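PDB 5HR4: MmeI from Methylophilus methylotrophus, which acts as a Type IIL restriction-modification enzyme on DNA and probably transfers a methyl group from S-adenosyl-L-methionine to N6 of adenine. Local coordinates for residues P482-K487 with D512-W517; R308-A313 with K489-Q494; R566-T571 with C582-F587. All blocks are in the same frame, centred on the assembly; numbering follows the deposited sequence.

Interaction 1: P482-K487 with D512-W517; sequences PPFVGK and DLVAAW. With SFG (sinefungin), chain H; nucleotides of chain B.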
loop_
_atom_site.group_PDB
_atom_site.type_symbol
_atom_site.label_atom_id
_atom_site.label_comp_id
_atom_site.label_asym_id
_atom_site.label_seq_id
_atom_site.Cartn_x
_atom_site.Cartn_y
_atom_site.Cartn_z
ATOM N N PRO A 482 -2.013 -4.998 5.408
ATOM C CA PRO A 482 -1.676 -6.197 4.615
ATOM C C PRO A 482 -0.955 -5.847 3.323
ATOM O O PRO A 482 -1.078 -4.719 2.811
ATOM C CB PRO A 482 -3.051 -6.820 4.322
ATOM C CG PRO A 482 -4.011 -6.141 5.251
ATOM C CD PRO A 482 -3.464 -4.780 5.501
ATOM N N PRO A 483 -0.233 -6.817 2.734
ATOM C CA PRO A 483 0.616 -6.521 1.573
ATOM C C PRO A 483 -0.172 -6.177 0.321
ATOM O O PRO A 483 -1.247 -6.731 0.068
ATOM C CB PRO A 483 1.395 -7.824 1.379
ATOM C CG PRO A 483 0.494 -8.856 1.909
ATOM C CD PRO A 483 -0.103 -8.225 3.132
ATOM N N PHE A 484 0.410 -5.265 -0.476
ATOM C CA PHE A 484 -0.157 -4.802 -1.738
ATOM C C PHE A 484 0.572 -5.501 -2.870
ATOM O O PHE A 484 1.792 -5.361 -3.006
ATOM C CB PHE A 484 0.011 -3.293 -1.941
ATOM C CG PHE A 484 -0.399 -2.451 -0.787
ATOM C CD1 PHE A 484 -1.157 -2.950 0.259
ATOM C CD2 PHE A 484 -0.033 -1.116 -0.760
ATOM C CE1 PHE A 484 -1.520 -2.121 1.317
ATOM C CE2 PHE A 484 -0.403 -0.297 0.284
ATOM C CZ PHE A 484 -1.148 -0.803 1.320
ATOM N N VAL A 485 -0.155 -6.228 -3.696
ATOM C CA VAL A 485 0.498 -6.842 -4.845
ATOM C C VAL A 485 -0.484 -6.816 -6.004
ATOM O O VAL A 485 -1.613 -7.311 -5.894
ATOM C CB VAL A 485 0.989 -8.274 -4.550
ATOM C CG1 VAL A 485 1.657 -8.829 -5.795
ATOM C CG2 VAL A 485 1.971 -8.332 -3.351
ATOM N N GLY A 486 -0.076 -6.216 -7.110
ATOM C CA GLY A 486 -0.973 -6.074 -8.234
ATOM C C GLY A 486 -1.312 -7.408 -8.859
ATOM O O GLY A 486 -0.629 -8.405 -8.662
ATOM N N LYS A 487 -2.398 -7.414 -9.633
ATOM C CA LYS A 487 -2.907 -8.656 -10.202
ATOM C C LYS A 487 -1.888 -9.337 -11.105
ATOM O O LYS A 487 -1.912 -10.563 -11.248
ATOM C CB LYS A 487 -4.165 -8.356 -10.995
ATOM C CG LYS A 487 -3.902 -7.380 -12.144
ATOM C CD LYS A 487 -5.003 -7.525 -13.154
ATOM C CE LYS A 487 -4.962 -6.422 -14.171
ATOM N NZ LYS A 487 -6.204 -6.462 -14.974
ATOM N N ASP A 512 -6.021 -6.947 -6.420
ATOM C CA ASP A 512 -4.773 -6.859 -5.684
ATOM C C ASP A 512 -4.769 -7.949 -4.619
ATOM O O ASP A 512 -5.824 -8.380 -4.141
ATOM C CB ASP A 512 -4.612 -5.469 -5.045
ATOM C CG ASP A 512 -3.150 -5.141 -4.680
ATOM O OD1 ASP A 512 -2.635 -5.730 -3.696
ATOM O OD2 ASP A 512 -2.517 -4.286 -5.363
ATOM N N LEU A 513 -3.571 -8.425 -4.272
ATOM C CA LEU A 513 -3.476 -9.404 -3.198
ATOM C C LEU A 513 -4.133 -8.893 -1.919
ATOM O O LEU A 513 -4.733 -9.677 -1.171
ATOM C CB LEU A 513 -2.015 -9.774 -2.936
ATOM C CG LEU A 513 -1.836 -10.924 -1.931
ATOM C CD1 LEU A 513 -2.746 -12.095 -2.274
ATOM C CD2 LEU A 513 -0.398 -11.357 -1.852
ATOM N N VAL A 514 -4.034 -7.584 -1.644
ATOM C CA VAL A 514 -4.544 -7.071 -0.370
ATOM C C VAL A 514 -6.041 -7.320 -0.245
ATOM O O VAL A 514 -6.559 -7.495 0.870
ATOM C CB VAL A 514 -4.211 -5.572 -0.192
ATOM C CG1 VAL A 514 -4.914 -4.719 -1.223
ATOM C CG2 VAL A 514 -4.575 -5.104 1.223
ATOM N N ALA A 515 -6.758 -7.371 -1.374
ATOM C CA ALA A 515 -8.195 -7.614 -1.315
ATOM C C ALA A 515 -8.512 -8.895 -0.563
ATOM O O ALA A 515 -9.488 -8.944 0.182
ATOM C CB ALA A 515 -8.782 -7.656 -2.719
ATOM N N ALA A 516 -7.655 -9.914 -0.687
ATOM C CA ALA A 516 -7.878 -11.206 -0.032
ATOM C C ALA A 516 -8.191 -11.097 1.466
ATOM O O ALA A 516 -8.993 -11.875 1.990
ATOM C CB ALA A 516 -6.662 -12.096 -0.239
ATOM N N TRP A 517 -7.557 -10.173 2.187
ATOM C CA TRP A 517 -7.828 -10.120 3.628
ATOM C C TRP A 517 -9.248 -9.660 3.953
ATOM O O TRP A 517 -9.717 -9.912 5.065
ATOM C CB TRP A 517 -6.832 -9.211 4.358
ATOM C CG TRP A 517 -5.540 -9.888 4.681
ATOM C CD1 TRP A 517 -5.071 -10.219 5.914
ATOM C CD2 TRP A 517 -4.555 -10.332 3.747
ATOM N NE1 TRP A 517 -3.848 -10.839 5.806
ATOM C CE2 TRP A 517 -3.510 -10.917 4.484
ATOM C CE3 TRP A 517 -4.453 -10.281 2.356
ATOM C CZ2 TRP A 517 -2.374 -11.447 3.879
ATOM C CZ3 TRP A 517 -3.325 -10.815 1.750
ATOM C CH2 TRP A 517 -2.301 -11.393 2.511
HETATM N N SFG H . 2.233 -3.542 9.588
HETATM C CA SFG H . 3.561 -4.117 9.632
HETATM C C SFG H . 4.462 -3.108 10.319
HETATM O O SFG H . 3.968 -2.022 10.695
HETATM O OXT SFG H . 5.677 -3.345 10.521
HETATM C CB SFG H . 4.064 -4.394 8.220
HETATM C CG SFG H . 3.037 -5.272 7.520
HETATM C CD SFG H . 3.435 -5.296 6.061
HETATM N NE SFG H . 2.916 -4.081 5.465
HETATM C "C5'" SFG H . 2.896 -6.544 5.342
HETATM C "C4'" SFG H . 3.301 -7.900 6.014
HETATM O "O4'" SFG H . 2.525 -8.843 5.562
HETATM C "C3'" SFG H . 4.716 -8.384 5.649
HETATM O "O3'" SFG H . 5.461 -8.351 6.779
HETATM C "C2'" SFG H . 4.551 -9.829 5.093
HETATM O "O2'" SFG H . 5.594 -10.750 5.627
HETATM C "C1'" SFG H . 3.393 -10.201 5.537
HETATM N N9 SFG H . 2.685 -11.065 4.645
HETATM C C8 SFG H . 2.639 -11.023 3.316
HETATM N N7 SFG H . 1.817 -11.987 2.894
HETATM C C5 SFG H . 1.350 -12.618 3.971
HETATM C C6 SFG H . 0.489 -13.682 4.089
HETATM N N6 SFG H . -0.219 -14.476 3.116
HETATM N N1 SFG H . 0.156 -14.159 5.283
HETATM C C2 SFG H . 0.678 -13.581 6.391
HETATM N N3 SFG H . 1.535 -12.533 6.274
HETATM C C4 SFG H . 1.872 -12.048 5.058
ATOM P P DA B 7 3.040 -3.160 -7.373
ATOM O OP1 DA B 7 4.346 -3.875 -7.347
ATOM O OP2 DA B 7 1.790 -3.921 -7.134
ATOM O "O5'" DA B 7 3.148 -1.911 -6.403
ATOM C "C5'" DA B 7 2.689 -1.949 -5.114
ATOM C "C4'" DA B 7 3.500 -0.960 -4.337
ATOM O "O4'" DA B 7 3.070 -0.926 -2.978
ATOM C "C3'" DA B 7 4.993 -1.241 -4.318
ATOM O "O3'" DA B 7 5.651 -0.015 -4.497
ATOM C "C2'" DA B 7 5.226 -1.823 -2.922
ATOM C "C1'" DA B 7 4.161 -1.112 -2.107
ATOM N N9 DA B 7 3.617 -1.872 -0.989
ATOM C C8 DA B 7 3.291 -3.188 -0.984
ATOM N N7 DA B 7 2.744 -3.586 0.126
ATOM C C5 DA B 7 2.678 -2.439 0.901
ATOM C C6 DA B 7 2.180 -2.186 2.207
ATOM N N6 DA B 7 1.649 -3.128 2.991
ATOM N N1 DA B 7 2.265 -0.927 2.677
ATOM C C2 DA B 7 2.800 0.009 1.897
ATOM N N3 DA B 7 3.288 -0.108 0.657
ATOM C C4 DA B 7 3.195 -1.372 0.219
#
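Asp-512 stands at the centre of this buried contact, its carboxylate CG anti to the backbone N (chi1 -160°), so that OD1 lies against the backbone of residues 482-487. Two amides grip that one oxygen. Val-485 N donates to Asp-512 OD1 from above the carboxylate plane, whereas Val-514 N reaches the same OD1 at 3.1 Å along its anti lone pair, an almost straight bond (177°) that closes an Asx turn. The exchange runs the other way as well: Leu-513 N gives its hydrogen to Val-485 O at 2.8 Å. Outside the pair, Gln-546 accepts from the amide of Asp-512, and the carbonyl of Pro-362 takes up the indole NE1 of Trp-517.

Apolar packing continues the join. Pro-482 CB sits over the five-membered ring of Trp-517, 4.0 Å from its centroid, and Pro-483 CD over the six-membered ring on the same face, both as CH-pi contacts. Val-485 and Leu-513 lie side by side, CB to CB.

The far side of residues 482-487 faces substrate and cofactor analogue. The adenine of DA7 of chain B lies over one face of the Phe-484 ring, its C6 above the ring centre, and Gly-486 N donates to OP2 of DA7 at 3.0 Å. DA7 N6 lies 3.2 Å from Pro-482 O and 2.9 Å from sinefungin NE. Pro-483 CG meets sinefungin C8, while the Trp-517 ring presents its edge to the sinefungin base.

Asn-481 to Phe-484 form the NPPF motif of N6-adenine methyltransferases. With Asp-512 bonding the amide of Val-485, the next residue, and Trp-517 backing both proline rings, the motif is placed to hold the adenine in a position consistent with a flipped base awaiting methyl transfer.

Interaction 2: R308-A313 with K489-Q494; sequences RRNLGA and KQTPGQ. With SFG (sinefungin), chain H; nucleotides of chain B.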
loop_
_atom_site.group_PDB
_atom_site.type_symbol
_atom_site.label_atom_id
_atom_site.label_comp_id
_atom_site.label_asym_id
_atom_site.label_seq_id
_atom_site.Cartn_x
_atom_site.Cartn_y
_atom_site.Cartn_z
ATOM N N ARG A 308 11.231 -7.780 -0.549
ATOM C CA ARG A 308 10.530 -6.650 0.064
ATOM C C ARG A 308 9.309 -6.246 -0.734
ATOM O O ARG A 308 8.231 -6.022 -0.178
ATOM C CB ARG A 308 11.459 -5.443 0.205
ATOM C CG ARG A 308 12.188 -5.393 1.514
ATOM C CD ARG A 308 12.929 -4.095 1.720
ATOM N NE ARG A 308 12.023 -2.974 1.637
ATOM C CZ ARG A 308 12.324 -1.753 2.070
ATOM N NH1 ARG A 308 13.509 -1.527 2.639
ATOM N NH2 ARG A 308 11.435 -0.763 1.956
ATOM N N ARG A 309 9.452 -6.167 -2.050
ATOM C CA ARG A 309 8.322 -5.729 -2.852
ATOM C C ARG A 309 7.209 -6.771 -2.823
ATOM O O ARG A 309 6.046 -6.448 -2.562
ATOM C CB ARG A 309 8.789 -5.430 -4.279
ATOM C CG ARG A 309 7.665 -5.204 -5.250
ATOM C CD ARG A 309 8.153 -4.470 -6.473
ATOM N NE ARG A 309 7.086 -4.370 -7.458
ATOM C CZ ARG A 309 7.242 -3.890 -8.686
ATOM N NH1 ARG A 309 8.437 -3.452 -9.083
ATOM N NH2 ARG A 309 6.199 -3.852 -9.517
ATOM N N ASN A 310 7.567 -8.036 -3.010
ATOM C CA ASN A 310 6.585 -9.089 -3.245
ATOM C C ASN A 310 5.856 -9.547 -1.976
ATOM O O ASN A 310 4.686 -9.941 -2.048
ATOM C CB ASN A 310 7.275 -10.280 -3.915
ATOM C CG ASN A 310 6.402 -11.515 -3.930
ATOM O OD1 ASN A 310 6.604 -12.452 -3.137
ATOM N ND2 ASN A 310 5.408 -11.520 -4.818
ATOM N N LEU A 311 6.502 -9.543 -0.821
ATOM C CA LEU A 311 5.728 -9.770 0.391
ATOM C C LEU A 311 5.050 -8.507 0.893
ATOM O O LEU A 311 4.360 -8.554 1.915
ATOM C CB LEU A 311 6.617 -10.351 1.492
ATOM C CG LEU A 311 7.115 -11.749 1.097
ATOM C CD1 LEU A 311 7.817 -12.417 2.234
ATOM C CD2 LEU A 311 5.962 -12.619 0.577
ATOM N N GLY A 312 5.204 -7.390 0.190
ATOM C CA GLY A 312 4.763 -6.121 0.721
ATOM C C GLY A 312 5.372 -5.782 2.063
ATOM O O GLY A 312 4.657 -5.291 2.950
ATOM N N ALA A 313 6.681 -6.016 2.239
ATOM C CA ALA A 313 7.299 -5.890 3.569
ATOM C C ALA A 313 7.678 -4.436 3.886
ATOM O O ALA A 313 8.846 -4.052 3.988
ATOM C CB ALA A 313 8.503 -6.805 3.677
ATOM N N LYS A 489 1.511 -8.967 -10.817
ATOM C CA LYS A 489 2.829 -8.956 -10.193
ATOM C C LYS A 489 2.970 -10.031 -9.119
ATOM O O LYS A 489 3.964 -10.018 -8.379
ATOM C CB LYS A 489 3.143 -7.575 -9.581
ATOM C CG LYS A 489 3.000 -6.323 -10.510
ATOM C CD LYS A 489 3.767 -6.453 -11.850
ATOM C CE LYS A 489 4.276 -5.097 -12.389
ATOM N NZ LYS A 489 3.344 -4.408 -13.367
ATOM N N GLN A 490 2.010 -10.954 -9.005
ATOM C CA GLN A 490 1.962 -11.866 -7.868
ATOM C C GLN A 490 2.361 -13.293 -8.262
ATOM O O GLN A 490 2.122 -13.747 -9.385
ATOM C CB GLN A 490 0.568 -11.856 -7.210
ATOM C CG GLN A 490 -0.591 -11.588 -8.155
ATOM C CD GLN A 490 -1.967 -11.694 -7.487
ATOM O OE1 GLN A 490 -2.639 -12.731 -7.607
ATOM N NE2 GLN A 490 -2.414 -10.605 -6.823
ATOM N N THR A 491 2.987 -13.994 -7.319
ATOM C CA THR A 491 3.589 -15.286 -7.590
ATOM C C THR A 491 2.504 -16.363 -7.679
ATOM O O THR A 491 1.386 -16.170 -7.187
ATOM C CB THR A 491 4.611 -15.618 -6.501
ATOM O OG1 THR A 491 3.948 -15.802 -5.244
ATOM C CG2 THR A 491 5.662 -14.510 -6.361
ATOM N N PRO A 492 2.789 -17.508 -8.320
ATOM C CA PRO A 492 1.722 -18.514 -8.472
ATOM C C PRO A 492 1.098 -18.904 -7.142
ATOM O O PRO A 492 -0.114 -19.169 -7.078
ATOM C CB PRO A 492 2.435 -19.698 -9.148
ATOM C CG PRO A 492 3.655 -19.121 -9.785
ATOM C CD PRO A 492 4.068 -17.983 -8.891
ATOM N N GLY A 493 1.892 -18.894 -6.069
ATOM C CA GLY A 493 1.347 -19.147 -4.742
ATOM C C GLY A 493 0.321 -18.118 -4.297
ATOM O O GLY A 493 -0.722 -18.477 -3.748
ATOM N N GLN A 494 0.592 -16.819 -4.519
ATOM C CA GLN A 494 -0.367 -15.843 -4.000
ATOM C C GLN A 494 -1.579 -15.641 -4.901
ATOM O O GLN A 494 -2.634 -15.253 -4.389
ATOM C CB GLN A 494 0.289 -14.496 -3.683
ATOM C CG GLN A 494 1.358 -14.014 -4.600
ATOM C CD GLN A 494 2.374 -13.122 -3.879
ATOM O OE1 GLN A 494 3.268 -12.541 -4.491
ATOM N NE2 GLN A 494 2.246 -13.039 -2.574
HETATM N N SFG H . 2.233 -3.542 9.588
HETATM C CA SFG H . 3.561 -4.117 9.632
HETATM C C SFG H . 4.462 -3.108 10.319
HETATM O O SFG H . 3.968 -2.022 10.695
HETATM O OXT SFG H . 5.677 -3.345 10.521
HETATM C CB SFG H . 4.064 -4.394 8.220
HETATM C CG SFG H . 3.037 -5.272 7.520
HETATM C CD SFG H . 3.435 -5.296 6.061
HETATM N NE SFG H . 2.916 -4.081 5.465
HETATM C "C5'" SFG H . 2.896 -6.544 5.342
HETATM C "C4'" SFG H . 3.301 -7.900 6.014
HETATM O "O4'" SFG H . 2.525 -8.843 5.562
HETATM C "C3'" SFG H . 4.716 -8.384 5.649
HETATM O "O3'" SFG H . 5.461 -8.351 6.779
HETATM C "C2'" SFG H . 4.551 -9.829 5.093
HETATM O "O2'" SFG H . 5.594 -10.750 5.627
HETATM C "C1'" SFG H . 3.393 -10.201 5.537
HETATM N N9 SFG H . 2.685 -11.065 4.645
HETATM C C8 SFG H . 2.639 -11.023 3.316
HETATM N N7 SFG H . 1.817 -11.987 2.894
HETATM C C5 SFG H . 1.350 -12.618 3.971
HETATM C C6 SFG H . 0.489 -13.682 4.089
HETATM N N6 SFG H . -0.219 -14.476 3.116
HETATM N N1 SFG H . 0.156 -14.159 5.283
HETATM C C2 SFG H . 0.678 -13.581 6.391
HETATM N N3 SFG H . 1.535 -12.533 6.274
HETATM C C4 SFG H . 1.872 -12.048 5.058
ATOM P P DA B 7 3.040 -3.160 -7.373
ATOM O OP1 DA B 7 4.346 -3.875 -7.347
ATOM O OP2 DA B 7 1.790 -3.921 -7.134
ATOM O "O5'" DA B 7 3.148 -1.911 -6.403
ATOM C "C5'" DA B 7 2.689 -1.949 -5.114
ATOM C "C4'" DA B 7 3.500 -0.960 -4.337
ATOM O "O4'" DA B 7 3.070 -0.926 -2.978
ATOM C "C3'" DA B 7 4.993 -1.241 -4.318
ATOM O "O3'" DA B 7 5.651 -0.015 -4.497
ATOM C "C2'" DA B 7 5.226 -1.823 -2.922
ATOM C "C1'" DA B 7 4.161 -1.112 -2.107
ATOM N N9 DA B 7 3.617 -1.872 -0.989
ATOM C C8 DA B 7 3.291 -3.188 -0.984
ATOM N N7 DA B 7 2.744 -3.586 0.126
ATOM C C5 DA B 7 2.678 -2.439 0.901
ATOM C C6 DA B 7 2.180 -2.186 2.207
ATOM N N6 DA B 7 1.649 -3.128 2.991
ATOM N N1 DA B 7 2.265 -0.927 2.677
ATOM C C2 DA B 7 2.800 0.009 1.897
ATOM N N3 DA B 7 3.288 -0.108 0.657
ATOM C C4 DA B 7 3.195 -1.372 0.219
ATOM P P DC B 8 7.125 0.102 -5.131
ATOM O OP1 DC B 8 7.904 -1.144 -5.069
ATOM O OP2 DC B 8 7.667 1.284 -4.426
ATOM O "O5'" DC B 8 6.864 0.514 -6.652
ATOM C "C5'" DC B 8 5.775 -0.039 -7.383
ATOM C "C4'" DC B 8 6.048 0.060 -8.871
ATOM O "O4'" DC B 8 5.270 1.149 -9.459
ATOM C "C3'" DC B 8 7.502 0.340 -9.235
ATOM O "O3'" DC B 8 7.821 -0.362 -10.434
ATOM C "C2'" DC B 8 7.501 1.856 -9.447
ATOM C "C1'" DC B 8 6.132 2.065 -10.097
ATOM N N1 DC B 8 5.558 3.449 -9.905
ATOM C C2 DC B 8 5.334 4.288 -11.011
ATOM O O2 DC B 8 5.613 3.891 -12.135
ATOM N N3 DC B 8 4.810 5.514 -10.811
ATOM C C4 DC B 8 4.510 5.918 -9.575
ATOM N N4 DC B 8 3.990 7.133 -9.427
ATOM C C5 DC B 8 4.723 5.082 -8.435
ATOM C C6 DC B 8 5.243 3.869 -8.645
#
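The close part of this small interface is a meeting of two amide tips, Asn-310 and Gln-494. Asn-310 has CG anti to the backbone N, and its ND2 donates to Gln-494 OE1, the two amide planes being turned 51° from each other. Gln-494 OE1, on a buried side chain extended beyond CG, also accepts from Thr-491 N at 3.2 Å in a nearly straight bond. Thr-491 CG2 packs against Asn-310 ND2 at 3.4 Å, covering the donor obliquely.

Toward the DNA the contact loosens. Arg-309 NH2 and Lys-489 CE pass obliquely at 3.7 Å, with no bond between two like charges. The phosphates probably offset that repulsion: Arg-309 NE donates to OP1 of DA7 of chain B at 2.8 Å, NH2 adds a weak bond to the same oxygen, and NH1 bridges to another phosphate.

Two helix ends are thereby joined. Helix 305-310 finishes in a Schellman motif at Gly-312, whose CA lies 3.3 Å from DA7 N7 and whose O accepts weakly from sinefungin NE. Helix 492-502 starts at Thr-491, its N-cap, where the bond from Thr-491 N to Gln-494 OE1 supplies one half of a capping box.

Interaction 3: R566-T571 with C582-F587; sequences RTFSWT and CVIIGF. With nucleotides of chain B.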
loop_
_atom_site.group_PDB
_atom_site.type_symbol
_atom_site.label_atom_id
_atom_site.label_comp_id
_atom_site.label_asym_id
_atom_site.label_seq_id
_atom_site.Cartn_x
_atom_site.Cartn_y
_atom_site.Cartn_z
ATOM N N ARG A 566 -9.460 8.727 2.621
ATOM C CA ARG A 566 -9.224 8.757 1.188
ATOM C C ARG A 566 -7.724 8.808 0.896
ATOM O O ARG A 566 -6.883 8.851 1.803
ATOM C CB ARG A 566 -9.936 9.944 0.563
ATOM C CG ARG A 566 -11.418 9.833 0.567
ATOM C CD ARG A 566 -11.982 11.050 -0.098
ATOM N NE ARG A 566 -11.840 10.942 -1.541
ATOM C CZ ARG A 566 -12.404 9.972 -2.254
ATOM N NH1 ARG A 566 -13.121 9.040 -1.648
ATOM N NH2 ARG A 566 -12.251 9.923 -3.567
ATOM N N THR A 567 -7.395 8.820 -0.399
ATOM C CA THR A 567 -6.026 8.635 -0.880
ATOM C C THR A 567 -5.018 9.537 -0.167
ATOM O O THR A 567 -5.232 10.746 -0.042
ATOM C CB THR A 567 -5.997 8.920 -2.379
ATOM O OG1 THR A 567 -6.803 7.958 -3.065
ATOM C CG2 THR A 567 -4.597 8.890 -2.901
ATOM N N PHE A 568 -3.909 8.945 0.296
ATOM C CA PHE A 568 -2.752 9.715 0.751
ATOM C C PHE A 568 -1.466 9.039 0.290
ATOM O O PHE A 568 -1.469 7.862 -0.082
ATOM C CB PHE A 568 -2.735 9.914 2.280
ATOM C CG PHE A 568 -2.807 8.647 3.087
ATOM C CD1 PHE A 568 -4.010 7.992 3.275
ATOM C CD2 PHE A 568 -1.683 8.148 3.710
ATOM C CE1 PHE A 568 -4.079 6.819 4.042
ATOM C CE2 PHE A 568 -1.744 6.986 4.473
ATOM C CZ PHE A 568 -2.949 6.329 4.644
ATOM N N SER A 569 -0.365 9.801 0.281
ATOM C CA SER A 569 0.932 9.237 -0.093
ATOM C C SER A 569 1.505 8.427 1.065
ATOM O O SER A 569 1.381 8.811 2.230
ATOM C CB SER A 569 1.935 10.330 -0.514
ATOM N N TRP A 570 2.109 7.291 0.728
ATOM C CA TRP A 570 2.816 6.451 1.682
ATOM C C TRP A 570 4.150 7.080 2.077
ATOM O O TRP A 570 4.816 7.729 1.271
ATOM C CB TRP A 570 3.072 5.066 1.069
ATOM C CG TRP A 570 3.939 4.178 1.925
ATOM C CD1 TRP A 570 5.289 4.084 1.885
ATOM C CD2 TRP A 570 3.502 3.293 2.987
ATOM N NE1 TRP A 570 5.730 3.191 2.842
ATOM C CE2 TRP A 570 4.654 2.695 3.529
ATOM C CE3 TRP A 570 2.249 2.960 3.524
ATOM C CZ2 TRP A 570 4.600 1.761 4.565
ATOM C CZ3 TRP A 570 2.192 2.042 4.556
ATOM C CH2 TRP A 570 3.364 1.445 5.065
ATOM N N THR A 571 4.562 6.847 3.321
ATOM C CA THR A 571 5.924 7.180 3.724
ATOM C C THR A 571 6.186 6.563 5.089
ATOM O O THR A 571 5.259 6.136 5.783
ATOM C CB THR A 571 6.182 8.691 3.768
ATOM O OG1 THR A 571 7.601 8.911 3.847
ATOM C CG2 THR A 571 5.458 9.370 4.973
ATOM N N CYS A 582 -2.415 5.350 -0.734
ATOM C CA CYS A 582 -3.126 4.481 0.197
ATOM C C CYS A 582 -4.526 4.972 0.542
ATOM O O CYS A 582 -4.891 6.126 0.310
ATOM C CB CYS A 582 -2.351 4.336 1.501
ATOM S SG CYS A 582 -0.855 3.468 1.221
ATOM N N VAL A 583 -5.299 4.056 1.119
ATOM C CA VAL A 583 -6.545 4.349 1.801
ATOM C C VAL A 583 -6.527 3.556 3.098
ATOM O O VAL A 583 -5.665 2.700 3.311
ATOM C CB VAL A 583 -7.784 3.990 0.959
ATOM C CG1 VAL A 583 -7.852 4.868 -0.272
ATOM C CG2 VAL A 583 -7.723 2.531 0.553
ATOM N N ILE A 584 -7.462 3.889 3.987
ATOM C CA ILE A 584 -7.732 3.128 5.203
ATOM C C ILE A 584 -9.228 2.881 5.243
ATOM O O ILE A 584 -10.011 3.826 5.119
ATOM C CB ILE A 584 -7.290 3.863 6.484
ATOM C CG1 ILE A 584 -5.803 4.205 6.447
ATOM C CG2 ILE A 584 -7.593 3.007 7.700
ATOM C CD1 ILE A 584 -5.330 5.022 7.630
ATOM N N ILE A 585 -9.634 1.625 5.415
ATOM C CA ILE A 585 -11.045 1.244 5.344
ATOM C C ILE A 585 -11.433 0.601 6.658
ATOM O O ILE A 585 -11.039 -0.538 6.946
ATOM C CB ILE A 585 -11.334 0.292 4.176
ATOM C CG1 ILE A 585 -11.071 1.003 2.839
ATOM C CG2 ILE A 585 -12.777 -0.145 4.236
ATOM C CD1 ILE A 585 -10.961 0.077 1.606
ATOM N N GLY A 586 -12.228 1.325 7.461
ATOM C CA GLY A 586 -12.824 0.752 8.654
ATOM C C GLY A 586 -14.179 0.144 8.335
ATOM O O GLY A 586 -15.030 0.792 7.716
ATOM N N PHE A 587 -14.386 -1.100 8.765
ATOM C CA PHE A 587 -15.599 -1.805 8.371
ATOM C C PHE A 587 -15.996 -2.803 9.451
ATOM O O PHE A 587 -15.247 -3.085 10.387
ATOM C CB PHE A 587 -15.415 -2.505 7.008
ATOM C CG PHE A 587 -14.366 -3.573 7.026
ATOM C CD1 PHE A 587 -13.020 -3.244 6.962
ATOM C CD2 PHE A 587 -14.720 -4.901 7.155
ATOM C CE1 PHE A 587 -12.050 -4.213 7.007
ATOM C CE2 PHE A 587 -13.753 -5.880 7.189
ATOM C CZ PHE A 587 -12.413 -5.535 7.118
ATOM P P DA B 7 3.040 -3.160 -7.373
ATOM O OP1 DA B 7 4.346 -3.875 -7.347
ATOM O OP2 DA B 7 1.790 -3.921 -7.134
ATOM O "O5'" DA B 7 3.148 -1.911 -6.403
ATOM C "C5'" DA B 7 2.689 -1.949 -5.114
ATOM C "C4'" DA B 7 3.500 -0.960 -4.337
ATOM O "O4'" DA B 7 3.070 -0.926 -2.978
ATOM C "C3'" DA B 7 4.993 -1.241 -4.318
ATOM O "O3'" DA B 7 5.651 -0.015 -4.497
ATOM C "C2'" DA B 7 5.226 -1.823 -2.922
ATOM C "C1'" DA B 7 4.161 -1.112 -2.107
ATOM N N9 DA B 7 3.617 -1.872 -0.989
ATOM C C8 DA B 7 3.291 -3.188 -0.984
ATOM N N7 DA B 7 2.744 -3.586 0.126
ATOM C C5 DA B 7 2.678 -2.439 0.901
ATOM C C6 DA B 7 2.180 -2.186 2.207
ATOM N N6 DA B 7 1.649 -3.128 2.991
ATOM N N1 DA B 7 2.265 -0.927 2.677
ATOM C C2 DA B 7 2.800 0.009 1.897
ATOM N N3 DA B 7 3.288 -0.108 0.657
ATOM C C4 DA B 7 3.195 -1.372 0.219
#
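Phe-568 holds CG in the crowded position between the backbone N and the carbonyl carbon (chi1 55°), which swings its ring across toward the partner strand. Trp-570 has CG anti to the backbone N (chi1 173°), and Cys-582 carries SG beside its own backbone N. These settings gather the two aromatic rings around one cysteine. Cys-582 CB lies over the face of the Phe-568 ring, 4.0 Å from its centroid, as a CH-pi contact. Beyond it, SG makes oblique sulfur-aromatic contacts with both rings and approaches Trp-570 CE3 to 3.9 Å. Ile-584 CG1 fills in at the edge of the Phe-568 ring, 3.9 Å from CE1.

The backbone beneath is an antiparallel hydrogen-bonded pair. Phe-568 N donates to Cys-582 O at 3.0 Å and Cys-582 N returns a bond to Phe-568 O at 2.8 Å, while Thr-567 CA brings a C-H to the same Cys-582 O. The strands are strongly skewed, with their directions 135° apart. Lys-323 of helix 318-340 adds a cation-pi contact to Phe-568.

Past the last residue of its strand, Trp-570 turns one indole face to C2 of DA7 of chain B, 3.4 Å from CZ3. The main side chains, Phe-568, Trp-570, Cys-582 and Ile-584, meet through apolar and aromatic groups, the hydrogen bonds being backbone to backbone, and Trp-570 probably meets the adenine, apparently the target base, mainly by van der Waals contact.

In the fold
From the N terminus, helix 305-310 and its C-terminal turn come first, and interaction 2 brings them to residues 489-494, closing a loop of 175 residues. Interaction 1 opens before that loop ends and closes after it, at 512-517, so the two cross along the chain; Pro-483 and Val-485 pack on Leu-311 and Asn-310. Interaction 3 follows in series as the hairpin of strands 560-569 and 581-588. The central mixed sheet carries strand 477-480, strand 532-538 and then this hairpin side by side, and Phe-484 packs directly on Cys-582 beside the adenine. All three contacts converge on DA7 of chain B, uniting helix ends, loops and sheet around one base.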